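Local coordinates for cysteine protease (Xylella fastidiosa, PDB 3OIS), which probably acts as a papain-family cysteine peptidase, cleaving peptide bonds, and also binds the nucleotide uridine-5'-diphosphate, at residues 105-110 / 131-136; 125-130 / 282-287; 225-230 / 271-276. One frame throughout, in Å; residues are numbered along the deposited sequence.

Contact 1 (105-110 / 131-136). With UDP (uridine-5'-diphosphate), chain E.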
loop_
_atom_site.group_PDB
_atom_site.type_symbol
_atom_site.label_atom_id
_atom_site.label_comp_id
_atom_site.label_asym_id
_atom_site.label_seq_id
_atom_site.Cartn_x
_atom_site.Cartn_y
_atom_site.Cartn_z
ATOM N N LEU A 105 6.607 2.683 -10.336
ATOM C CA LEU A 105 7.853 3.467 -10.180
ATOM C C LEU A 105 7.579 4.950 -10.394
ATOM O O LEU A 105 8.237 5.753 -9.801
ATOM C CB LEU A 105 8.917 3.063 -11.196
ATOM C CG LEU A 105 9.572 1.710 -10.908
ATOM C CD1 LEU A 105 10.752 1.551 -11.896
ATOM C CD2 LEU A 105 10.111 1.663 -9.448
ATOM N N PHE A 106 6.566 5.294 -11.241
ATOM C CA PHE A 106 6.193 6.708 -11.345
ATOM C C PHE A 106 5.741 7.233 -9.923
ATOM O O PHE A 106 6.096 8.372 -9.485
ATOM C CB PHE A 106 5.008 6.909 -12.308
ATOM C CG PHE A 106 4.612 8.345 -12.490
ATOM C CD1 PHE A 106 5.240 9.124 -13.481
ATOM C CD2 PHE A 106 3.614 8.938 -11.680
ATOM C CE1 PHE A 106 4.876 10.425 -13.643
ATOM C CE2 PHE A 106 3.263 10.285 -11.832
ATOM C CZ PHE A 106 3.936 11.019 -12.852
ATOM N N ILE A 107 4.923 6.480 -9.234
ATOM C CA ILE A 107 4.520 6.899 -7.902
ATOM C C ILE A 107 5.748 6.990 -7.002
ATOM O O ILE A 107 5.897 7.994 -6.329
ATOM C CB ILE A 107 3.422 6.031 -7.298
ATOM C CG1 ILE A 107 2.118 6.099 -8.156
ATOM C CG2 ILE A 107 3.063 6.378 -5.799
ATOM C CD1 ILE A 107 1.250 4.958 -7.817
ATOM N N TYR A 108 6.552 5.944 -6.976
ATOM C CA TYR A 108 7.684 5.836 -6.015
ATOM C C TYR A 108 8.722 6.938 -6.283
ATOM O O TYR A 108 9.299 7.476 -5.357
ATOM C CB TYR A 108 8.290 4.414 -6.037
ATOM C CG TYR A 108 9.323 4.134 -4.932
ATOM C CD1 TYR A 108 9.086 4.589 -3.593
ATOM C CD2 TYR A 108 10.449 3.341 -5.209
ATOM C CE1 TYR A 108 10.026 4.272 -2.572
ATOM C CE2 TYR A 108 11.431 3.074 -4.226
ATOM C CZ TYR A 108 11.192 3.573 -2.911
ATOM O OH TYR A 108 12.119 3.238 -1.975
ATOM N N TYR A 109 8.976 7.269 -7.552
ATOM C CA TYR A 109 9.978 8.306 -7.868
ATOM C C TYR A 109 9.466 9.650 -7.320
ATOM O O TYR A 109 10.173 10.369 -6.556
ATOM C CB TYR A 109 10.222 8.355 -9.408
ATOM C CG TYR A 109 11.213 9.420 -9.766
ATOM C CD1 TYR A 109 12.519 9.084 -9.919
ATOM C CD2 TYR A 109 10.838 10.746 -9.913
ATOM C CE1 TYR A 109 13.477 10.067 -10.182
ATOM C CE2 TYR A 109 11.824 11.741 -10.244
ATOM C CZ TYR A 109 13.064 11.385 -10.350
ATOM O OH TYR A 109 13.934 12.358 -10.676
ATOM N N ASN A 110 8.196 9.977 -7.595
ATOM C CA ASN A 110 7.687 11.201 -7.136
ATOM C C ASN A 110 7.500 11.286 -5.631
ATOM O O ASN A 110 7.667 12.362 -5.060
ATOM C CB ASN A 110 6.431 11.561 -7.957
ATOM C CG ASN A 110 6.829 11.933 -9.402
ATOM O OD1 ASN A 110 7.521 12.900 -9.624
ATOM N ND2 ASN A 110 6.423 11.122 -10.356
ATOM N N LYS A 131 -0.430 12.313 -2.174
ATOM C CA LYS A 131 -0.149 13.610 -2.757
ATOM C C LYS A 131 0.253 13.532 -4.252
ATOM O O LYS A 131 -0.220 14.357 -5.051
ATOM C CB LYS A 131 0.945 14.299 -1.987
ATOM C CG LYS A 131 0.971 15.835 -2.290
ATOM C CD LYS A 131 0.121 16.648 -1.343
ATOM C CE LYS A 131 0.203 18.086 -1.667
ATOM N NZ LYS A 131 -0.838 18.722 -0.863
ATOM N N VAL A 132 1.143 12.602 -4.618
ATOM C CA VAL A 132 1.503 12.340 -6.000
ATOM C C VAL A 132 0.242 12.042 -6.817
ATOM O O VAL A 132 -0.002 12.693 -7.812
ATOM C CB VAL A 132 2.475 11.149 -6.163
ATOM C CG1 VAL A 132 2.730 10.842 -7.612
ATOM C CG2 VAL A 132 3.803 11.439 -5.414
ATOM N N LEU A 133 -0.596 11.112 -6.333
ATOM C CA LEU A 133 -1.841 10.844 -7.076
ATOM C C LEU A 133 -2.757 12.043 -7.252
ATOM O O LEU A 133 -3.469 12.077 -8.272
ATOM C CB LEU A 133 -2.584 9.679 -6.444
ATOM C CG LEU A 133 -1.826 8.369 -6.524
ATOM C CD1 LEU A 133 -2.594 7.220 -5.687
ATOM C CD2 LEU A 133 -1.564 7.912 -7.943
ATOM N N HIS A 134 -2.807 12.927 -6.258
ATOM C CA HIS A 134 -3.715 14.083 -6.264
ATOM C C HIS A 134 -3.215 15.176 -7.213
ATOM O O HIS A 134 -3.998 15.720 -7.996
ATOM C CB HIS A 134 -3.838 14.660 -4.872
ATOM C CG HIS A 134 -4.913 15.701 -4.740
ATOM N ND1 HIS A 134 -4.889 16.695 -3.772
ATOM C CD2 HIS A 134 -6.056 15.886 -5.454
ATOM C CE1 HIS A 134 -5.979 17.443 -3.888
ATOM N NE2 HIS A 134 -6.701 16.988 -4.907
ATOM N N LYS A 135 -1.926 15.495 -7.119
ATOM C CA LYS A 135 -1.334 16.598 -7.870
ATOM C C LYS A 135 -0.739 16.229 -9.226
ATOM O O LYS A 135 -0.777 17.065 -10.152
ATOM C CB LYS A 135 -0.212 17.230 -7.038
ATOM C CG LYS A 135 -0.675 17.743 -5.708
ATOM C CD LYS A 135 -1.682 18.885 -5.786
ATOM C CE LYS A 135 -2.069 19.337 -4.384
ATOM N NZ LYS A 135 -3.069 20.421 -4.409
ATOM N N LEU A 136 -0.194 15.005 -9.386
ATOM C CA LEU A 136 0.459 14.568 -10.609
ATOM C C LEU A 136 -0.354 13.473 -11.308
ATOM O O LEU A 136 -0.247 13.306 -12.489
ATOM C CB LEU A 136 1.852 14.036 -10.306
ATOM C CG LEU A 136 2.723 14.978 -9.462
ATOM C CD1 LEU A 136 4.170 14.497 -9.371
ATOM C CD2 LEU A 136 2.650 16.426 -9.996
HETATM N N1 UDP E . -6.279 17.132 2.232
HETATM C C2 UDP E . -6.877 15.930 2.492
HETATM N N3 UDP E . -7.652 15.355 1.492
HETATM C C4 UDP E . -7.810 15.957 0.286
HETATM C C5 UDP E . -7.235 17.213 0.020
HETATM C C6 UDP E . -6.371 17.723 0.999
HETATM O O2 UDP E . -6.753 15.351 3.525
HETATM O O4 UDP E . -8.612 15.393 -0.527
HETATM C "C1'" UDP E . -5.559 17.765 3.392
HETATM C "C2'" UDP E . -4.234 17.116 3.729
HETATM O "O2'" UDP E . -4.055 17.352 5.124
HETATM C "C3'" UDP E . -3.341 17.996 2.948
HETATM C "C4'" UDP E . -3.950 19.393 3.199
HETATM O "O4'" UDP E . -5.375 19.169 3.163
HETATM O "O3'" UDP E . -2.053 17.924 3.555
HETATM C "C5'" UDP E . -3.456 20.391 2.155
HETATM O "O5'" UDP E . -3.922 19.928 0.889
HETATM P PA UDP E . -3.987 20.786 -0.376
HETATM O O1A UDP E . -4.107 19.999 -1.623
HETATM O O2A UDP E . -4.969 21.896 -0.221
HETATM O O3A UDP E . -2.488 21.418 -0.291
HETATM P PB UDP E . -1.533 22.222 -1.318
HETATM O O1B UDP E . -1.094 23.429 -0.625
HETATM O O2B UDP E . -0.497 21.272 -1.629
HETATM O O3B UDP E . -2.223 22.603 -2.592
#
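Phe-106 brings the outer part of its ring to segment 131-136: CB of Leu-136 lies at the ring edge, near its plane, 4.3 Å from CE2, while CG1 of Val-132 approaches CE2 obliquely. The ring reaches them because its CG stands anti to the backbone N (chi1 -178°). The next residue, Ile-107, sends CG1 and CD1 to CD2 of Leu-133, with CD1 and CD2 4.1 Å apart, and its carbonyl oxygen faces CG2 of Val-132. Asn-110 closes the walk with a double role. Its CB sits 3.7 Å from Val-132 CG2 and almost as near CG1, so the valine fork straddles it. The amide itself turns back along its own helix, ND2 donating to Phe-106 O at 2.9 Å and lying over the centre of the Phe-106 ring, while OD1 takes a hydrogen bond from Tyr-173 OH, which fixes the rotation of the group. On its other flank the second helix binds UDP, where Lys-131 NZ meets O2B at 2.7 Å and Lys-135 NZ bonds both O1A and O3B at 3.0 Å. The arrangement is the crossed-helix packing, at 106°, of the helical half of a papain-like fold, with one helix also serving as a wall of the UDP diphosphate site.

Contact 2 (125-130 / 282-287). With UDP (uridine-5'-diphosphate), chain E.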
loop_
_atom_site.group_PDB
_atom_site.type_symbol
_atom_site.label_atom_id
_atom_site.label_comp_id
_atom_site.label_asym_id
_atom_site.label_seq_id
_atom_site.Cartn_x
_atom_site.Cartn_y
_atom_site.Cartn_z
ATOM N N MET A 125 6.085 7.711 2.775
ATOM C CA MET A 125 4.873 7.823 3.556
ATOM C C MET A 125 3.710 7.666 2.579
ATOM O O MET A 125 3.745 8.161 1.454
ATOM C CB MET A 125 4.793 9.212 4.218
ATOM C CG MET A 125 5.922 9.424 5.229
ATOM S SD MET A 125 5.759 11.195 5.788
ATOM C CE MET A 125 7.095 11.173 7.009
ATOM N N ILE A 126 2.709 6.917 3.013
ATOM C CA ILE A 126 1.425 6.817 2.251
ATOM C C ILE A 126 0.875 8.167 1.843
ATOM O O ILE A 126 0.492 8.379 0.648
ATOM C CB ILE A 126 0.378 6.015 3.033
ATOM C CG1 ILE A 126 0.992 4.606 3.208
ATOM C CG2 ILE A 126 -0.954 5.959 2.160
ATOM C CD1 ILE A 126 0.170 3.805 4.179
ATOM N N ARG A 127 0.945 9.112 2.777
ATOM C CA ARG A 127 0.362 10.405 2.497
ATOM C C ARG A 127 1.069 11.086 1.317
ATOM O O ARG A 127 0.463 11.902 0.576
ATOM C CB ARG A 127 0.350 11.307 3.725
ATOM C CG ARG A 127 1.791 11.885 4.120
ATOM C CD ARG A 127 1.761 12.853 5.366
ATOM N NE ARG A 127 0.797 13.812 4.985
ATOM C CZ ARG A 127 -0.379 14.037 5.591
ATOM N NH1 ARG A 127 -0.667 13.596 6.849
ATOM N NH2 ARG A 127 -1.246 14.823 4.940
ATOM N N ASP A 128 2.340 10.772 1.110
ATOM C CA ASP A 128 3.084 11.375 0.012
ATOM C C ASP A 128 2.784 10.665 -1.341
ATOM O O ASP A 128 2.650 11.310 -2.360
ATOM C CB ASP A 128 4.603 11.285 0.286
ATOM C CG ASP A 128 5.017 12.251 1.378
ATOM O OD1 ASP A 128 4.225 13.209 1.655
ATOM O OD2 ASP A 128 6.124 12.071 1.937
ATOM N N GLY A 129 2.572 9.344 -1.288
ATOM C CA GLY A 129 2.066 8.640 -2.492
ATOM C C GLY A 129 0.706 9.230 -2.872
ATOM O O GLY A 129 0.434 9.390 -4.042
ATOM N N ILE A 130 -0.146 9.483 -1.880
ATOM C CA ILE A 130 -1.452 10.098 -2.145
ATOM C C ILE A 130 -1.343 11.516 -2.704
ATOM O O ILE A 130 -2.008 11.869 -3.654
ATOM C CB ILE A 130 -2.300 10.012 -0.891
ATOM C CG1 ILE A 130 -2.685 8.560 -0.682
ATOM C CG2 ILE A 130 -3.642 10.815 -1.027
ATOM C CD1 ILE A 130 -3.369 8.385 0.731
ATOM N N ASP A 282 -2.282 4.748 9.667
ATOM C CA ASP A 282 -2.269 5.427 8.369
ATOM C C ASP A 282 -3.197 4.731 7.365
ATOM O O ASP A 282 -2.796 4.360 6.259
ATOM C CB ASP A 282 -0.829 5.678 7.819
ATOM C CG ASP A 282 -0.007 6.547 8.788
ATOM O OD1 ASP A 282 -0.619 7.487 9.384
ATOM O OD2 ASP A 282 1.161 6.158 9.109
ATOM N N PHE A 283 -4.436 4.629 7.807
ATOM C CA PHE A 283 -5.533 4.049 6.995
ATOM C C PHE A 283 -6.104 5.160 6.118
ATOM O O PHE A 283 -6.569 6.153 6.657
ATOM C CB PHE A 283 -6.641 3.600 7.951
ATOM C CG PHE A 283 -6.221 2.485 8.897
ATOM C CD1 PHE A 283 -6.317 1.159 8.505
ATOM C CD2 PHE A 283 -5.584 2.774 10.094
ATOM C CE1 PHE A 283 -5.881 0.146 9.269
ATOM C CE2 PHE A 283 -5.098 1.714 10.935
ATOM C CZ PHE A 283 -5.296 0.388 10.552
ATOM N N TRP A 284 -6.066 5.011 4.801
ATOM C CA TRP A 284 -6.498 6.073 3.828
ATOM C C TRP A 284 -7.352 5.460 2.741
ATOM O O TRP A 284 -7.085 4.298 2.279
ATOM C CB TRP A 284 -5.333 6.617 3.062
ATOM C CG TRP A 284 -4.458 7.565 3.886
ATOM C CD1 TRP A 284 -3.256 7.263 4.423
ATOM C CD2 TRP A 284 -4.682 8.980 4.093
ATOM N NE1 TRP A 284 -2.691 8.437 5.004
ATOM C CE2 TRP A 284 -3.553 9.483 4.787
ATOM C CE3 TRP A 284 -5.699 9.882 3.702
ATOM C CZ2 TRP A 284 -3.446 10.837 5.148
ATOM C CZ3 TRP A 284 -5.629 11.242 4.113
ATOM C CH2 TRP A 284 -4.507 11.685 4.818
ATOM N N VAL A 285 -8.324 6.276 2.320
ATOM C CA VAL A 285 -9.235 5.973 1.162
ATOM C C VAL A 285 -9.024 7.041 0.125
ATOM O O VAL A 285 -8.925 8.236 0.467
ATOM C CB VAL A 285 -10.705 6.047 1.580
ATOM C CG1 VAL A 285 -11.629 5.586 0.412
ATOM C CG2 VAL A 285 -10.926 5.234 2.774
ATOM N N ILE A 286 -8.979 6.658 -1.157
ATOM C CA ILE A 286 -8.880 7.609 -2.180
ATOM C C ILE A 286 -10.175 7.560 -3.043
ATOM O O ILE A 286 -10.869 6.553 -3.084
ATOM C CB ILE A 286 -7.620 7.339 -3.000
ATOM C CG1 ILE A 286 -7.672 5.945 -3.735
ATOM C CG2 ILE A 286 -6.333 7.498 -2.030
ATOM C CD1 ILE A 286 -6.650 5.904 -4.839
ATOM N N LYS A 287 -10.433 8.666 -3.702
ATOM C CA LYS A 287 -11.554 8.720 -4.670
ATOM C C LYS A 287 -11.238 9.605 -5.817
ATOM O O LYS A 287 -10.569 10.650 -5.678
ATOM C CB LYS A 287 -12.801 9.269 -3.983
ATOM C CG LYS A 287 -14.095 8.873 -4.735
ATOM C CD LYS A 287 -15.296 9.586 -4.062
HETATM N N1 UDP E . -6.279 17.132 2.232
HETATM C C2 UDP E . -6.877 15.930 2.492
HETATM N N3 UDP E . -7.652 15.355 1.492
HETATM C C4 UDP E . -7.810 15.957 0.286
HETATM C C5 UDP E . -7.235 17.213 0.020
HETATM C C6 UDP E . -6.371 17.723 0.999
HETATM O O2 UDP E . -6.753 15.351 3.525
HETATM O O4 UDP E . -8.612 15.393 -0.527
HETATM C "C1'" UDP E . -5.559 17.765 3.392
HETATM C "C2'" UDP E . -4.234 17.116 3.729
HETATM O "O2'" UDP E . -4.055 17.352 5.124
HETATM C "C3'" UDP E . -3.341 17.996 2.948
HETATM C "C4'" UDP E . -3.950 19.393 3.199
HETATM O "O4'" UDP E . -5.375 19.169 3.163
HETATM O "O3'" UDP E . -2.053 17.924 3.555
HETATM C "C5'" UDP E . -3.456 20.391 2.155
HETATM O "O5'" UDP E . -3.922 19.928 0.889
HETATM P PA UDP E . -3.987 20.786 -0.376
HETATM O O1A UDP E . -4.107 19.999 -1.623
HETATM O O2A UDP E . -4.969 21.896 -0.221
HETATM O O3A UDP E . -2.488 21.418 -0.291
HETATM P PB UDP E . -1.533 22.222 -1.318
HETATM O O1B UDP E . -1.094 23.429 -0.625
HETATM O O2B UDP E . -0.497 21.272 -1.629
HETATM O O3B UDP E . -2.223 22.603 -2.592
#
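Helix-on-sheet packing between the two halves of the papain-like fold, beside the UDP pocket, sets Ile-126, Arg-127 and Ile-130 against Trp-284. CD1 of Ile-130 sits over one face of the indole, 3.7 Å from the centroid of its five-membered ring and 24° off the normal, a CH-pi contact; a chi1 of -71° puts CG1 beside the backbone N, and the chain then runs straight on to the ring. Ile-126 and the indole lie alongside, pointing opposite ways, with CG2 3.5 Å from CD1 of Trp-284. Arg-127 CB meets CZ2 of Trp-284 obliquely at 4.1 Å, and CZ2 also lies over one face of the arginine's guanidinium. The arginine is held by a salt bridge from NH2 to Asp-44 and a bond from NH1 to Ile-39 O; its NH2 stands 3.5 Å from UDP O3'. Trp-284 NE1 is satisfied by Asp-38, fixing the indole. Ile-130 CG1 touches CG2 of Ile-286 at 4.0 Å. Helix and strand run nearly parallel, 16° apart, with helix 78-93 packing against Ile-126, Ile-130 and Ile-286, and strand 183-186 adding Tyr-184 beside Ile-130, Trp-284 and Ile-286.

Contact 3 (225-230 / 271-276); sequences PLPTKN and YEYISN
The carbonyl oxygen Tyr-271 O, in the short helical turn that presents Tyr-273 to Leu-226 and Pro-227, is gripped by two donors of one residue: Ser-275 OG at 2.9 Å and Ser-275 N at 3.2 Å. They arrive from opposite faces of the carbonyl plane, the hydroxyl tilted 27° out of it, so the serine folds back over the turn to Tyr-271. From this turn Tyr-273 projects toward the loop. A chi1 of -164° swings the Tyr-273 ring out opposite its backbone N, off the helix and across the Pro-227 ring at about a right angle. The pyrrolidine approaches the phenol obliquely through CD, 3.4 Å from CE1 of Tyr-273, and through CG, which lies 3.9 Å from Tyr-273 OH. Pro-225 supplies a backbone atom instead of its ring: its O lies in the plane of the phenol, at the edge, 3.6 Å from CE1 of Tyr-273. Leu-226 adds a single methyl, CD1, resting 3.9 Å from CB of Tyr-273 and 4.1 Å from CB of Glu-272, close to the helix backbone. The phenol oxygen is bonded to Ser-209 O, and that anchor on strand 204-211 pins the far end of the ring, while Phe-208 and Tyr-211 of the same strand pack against it. Glu-272 directs OE1 to a salt bridge with Arg-249. Such packing, a proline-rich surface loop laid on an aromatic residue from a short helix, joins two peripheral pieces of the beta half of the papain-like fold, well away from the UDP site.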
loop_
_atom_site.group_PDB
_atom_site.type_symbol
_atom_site.label_atom_id
_atom_site.label_comp_id
_atom_site.label_asym_id
_atom_site.label_seq_id
_atom_site.Cartn_x
_atom_site.Cartn_y
_atom_site.Cartn_z
ATOM N N PRO A 225 0.293 -14.098 12.350
ATOM C CA PRO A 225 0.166 -14.284 13.824
ATOM C C PRO A 225 0.185 -12.957 14.454
ATOM O O PRO A 225 0.923 -12.062 13.991
ATOM C CB PRO A 225 1.480 -15.005 14.191
ATOM C CG PRO A 225 1.955 -15.613 12.930
ATOM C CD PRO A 225 1.457 -14.824 11.786
ATOM N N LEU A 226 -0.562 -12.819 15.539
ATOM C CA LEU A 226 -0.437 -11.673 16.436
ATOM C C LEU A 226 0.942 -11.629 17.093
ATOM O O LEU A 226 1.433 -12.647 17.645
ATOM C CB LEU A 226 -1.493 -11.793 17.493
ATOM C CG LEU A 226 -1.815 -10.524 18.202
ATOM C CD1 LEU A 226 -2.361 -9.480 17.203
ATOM C CD2 LEU A 226 -2.910 -10.823 19.295
ATOM N N PRO A 227 1.639 -10.476 16.989
ATOM C CA PRO A 227 3.018 -10.446 17.476
ATOM C C PRO A 227 3.004 -10.482 18.997
ATOM O O PRO A 227 1.985 -10.074 19.660
ATOM C CB PRO A 227 3.553 -9.042 17.015
ATOM C CG PRO A 227 2.699 -8.710 15.796
ATOM C CD PRO A 227 1.298 -9.275 16.212
ATOM N N THR A 228 4.097 -11.000 19.535
ATOM C CA THR A 228 4.390 -10.939 20.964
ATOM C C THR A 228 5.714 -10.242 21.186
ATOM O O THR A 228 6.519 -10.044 20.257
ATOM C CB THR A 228 4.522 -12.344 21.583
ATOM O OG1 THR A 228 5.691 -12.970 21.023
ATOM C CG2 THR A 228 3.212 -13.176 21.259
ATOM N N LYS A 229 5.958 -9.902 22.445
ATOM C CA LYS A 229 7.179 -9.167 22.788
ATOM C C LYS A 229 8.455 -10.056 22.665
ATOM O O LYS A 229 9.587 -9.559 22.779
ATOM C CB LYS A 229 7.061 -8.539 24.201
ATOM C CG LYS A 229 6.142 -7.399 24.299
ATOM C CD LYS A 229 5.944 -6.907 25.776
ATOM C CE LYS A 229 5.052 -5.686 25.771
ATOM N NZ LYS A 229 4.907 -4.940 27.079
ATOM N N ASN A 230 8.288 -11.350 22.408
ATOM C CA ASN A 230 9.402 -12.200 22.058
ATOM C C ASN A 230 9.809 -12.144 20.582
ATOM O O ASN A 230 10.812 -12.737 20.216
ATOM C CB ASN A 230 9.128 -13.675 22.432
ATOM C CG ASN A 230 8.746 -13.794 23.885
ATOM O OD1 ASN A 230 9.507 -13.347 24.756
ATOM N ND2 ASN A 230 7.500 -14.191 24.147
ATOM N N TYR A 271 -8.273 -9.216 13.465
ATOM C CA TYR A 271 -8.856 -7.999 13.992
ATOM C C TYR A 271 -8.027 -7.310 15.058
ATOM O O TYR A 271 -7.910 -6.080 15.058
ATOM C CB TYR A 271 -10.233 -8.355 14.609
ATOM C CG TYR A 271 -11.305 -8.617 13.562
ATOM C CD1 TYR A 271 -11.015 -8.724 12.187
ATOM C CD2 TYR A 271 -12.627 -8.823 13.940
ATOM C CE1 TYR A 271 -12.035 -8.984 11.257
ATOM C CE2 TYR A 271 -13.666 -9.115 12.973
ATOM C CZ TYR A 271 -13.361 -9.197 11.651
ATOM O OH TYR A 271 -14.352 -9.471 10.695
ATOM N N GLU A 272 -7.422 -8.101 15.953
ATOM C CA GLU A 272 -6.626 -7.522 17.077
ATOM C C GLU A 272 -5.295 -6.921 16.569
ATOM O O GLU A 272 -4.651 -6.120 17.282
ATOM C CB GLU A 272 -6.291 -8.639 18.091
ATOM C CG GLU A 272 -7.491 -9.397 18.768
ATOM C CD GLU A 272 -8.228 -10.482 17.891
ATOM O OE1 GLU A 272 -9.277 -11.003 18.398
ATOM O OE2 GLU A 272 -7.816 -10.816 16.713
ATOM N N TYR A 273 -4.872 -7.324 15.387
ATOM C CA TYR A 273 -3.636 -6.785 14.834
ATOM C C TYR A 273 -3.976 -5.421 14.218
ATOM O O TYR A 273 -3.381 -4.393 14.582
ATOM C CB TYR A 273 -3.141 -7.782 13.796
ATOM C CG TYR A 273 -1.679 -7.622 13.343
ATOM C CD1 TYR A 273 -0.859 -8.738 13.372
ATOM C CD2 TYR A 273 -1.126 -6.386 12.913
ATOM C CE1 TYR A 273 0.420 -8.690 12.954
ATOM C CE2 TYR A 273 0.241 -6.309 12.545
ATOM C CZ TYR A 273 0.989 -7.483 12.518
ATOM O OH TYR A 273 2.324 -7.489 12.162
ATOM N N ILE A 274 -4.928 -5.400 13.273
ATOM C CA ILE A 274 -5.219 -4.156 12.575
ATOM C C ILE A 274 -5.711 -3.011 13.486
ATOM O O ILE A 274 -5.486 -1.828 13.173
ATOM C CB ILE A 274 -6.236 -4.428 11.412
ATOM C CG1 ILE A 274 -6.073 -3.389 10.305
ATOM C CG2 ILE A 274 -7.672 -4.523 12.026
ATOM C CD1 ILE A 274 -6.873 -3.759 8.930
ATOM N N SER A 275 -6.374 -3.351 14.585
ATOM C CA SER A 275 -6.952 -2.346 15.463
ATOM C C SER A 275 -5.978 -1.870 16.531
ATOM O O SER A 275 -6.317 -0.958 17.234
ATOM C CB SER A 275 -8.240 -2.934 16.103
ATOM O OG SER A 275 -7.907 -3.938 17.038
ATOM N N ASN A 276 -4.788 -2.484 16.602
ATOM C CA ASN A 276 -3.748 -2.077 17.548
ATOM C C ASN A 276 -2.948 -0.855 17.040
ATOM O O ASN A 276 -2.290 -0.926 16.007
ATOM C CB ASN A 276 -2.855 -3.275 17.899
ATOM C CG ASN A 276 -1.909 -2.986 19.072
ATOM O OD1 ASN A 276 -1.570 -1.854 19.315
ATOM N ND2 ASN A 276 -1.534 -4.027 19.835
#

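How the contacts relate
Contacts 1 and 2 are buried and share helix 126-135: its C-terminal half meets helix 104-114, its N-terminal half strand 280-287. They abut where Ile-107 CG2 packs on Gly-129 CA at 4.1 Å, and both reach UDP, contact 1 through lysines on the diphosphate and contact 2 beside the ribose and base. Their chemistry differs: aliphatic side chains, a phenyl ring and the CB of an asparagine pack between crossed helices in the first, whereas an indole packs among isoleucines, one of them over its face, in the second. Contact 3 is a surface contact, proline and leucine on one tyrosine, its centre about 31 Å from that of contact 1. It still joins contact 2 directly, Phe-283 CZ lying 3.4 Å from Ile-274 O.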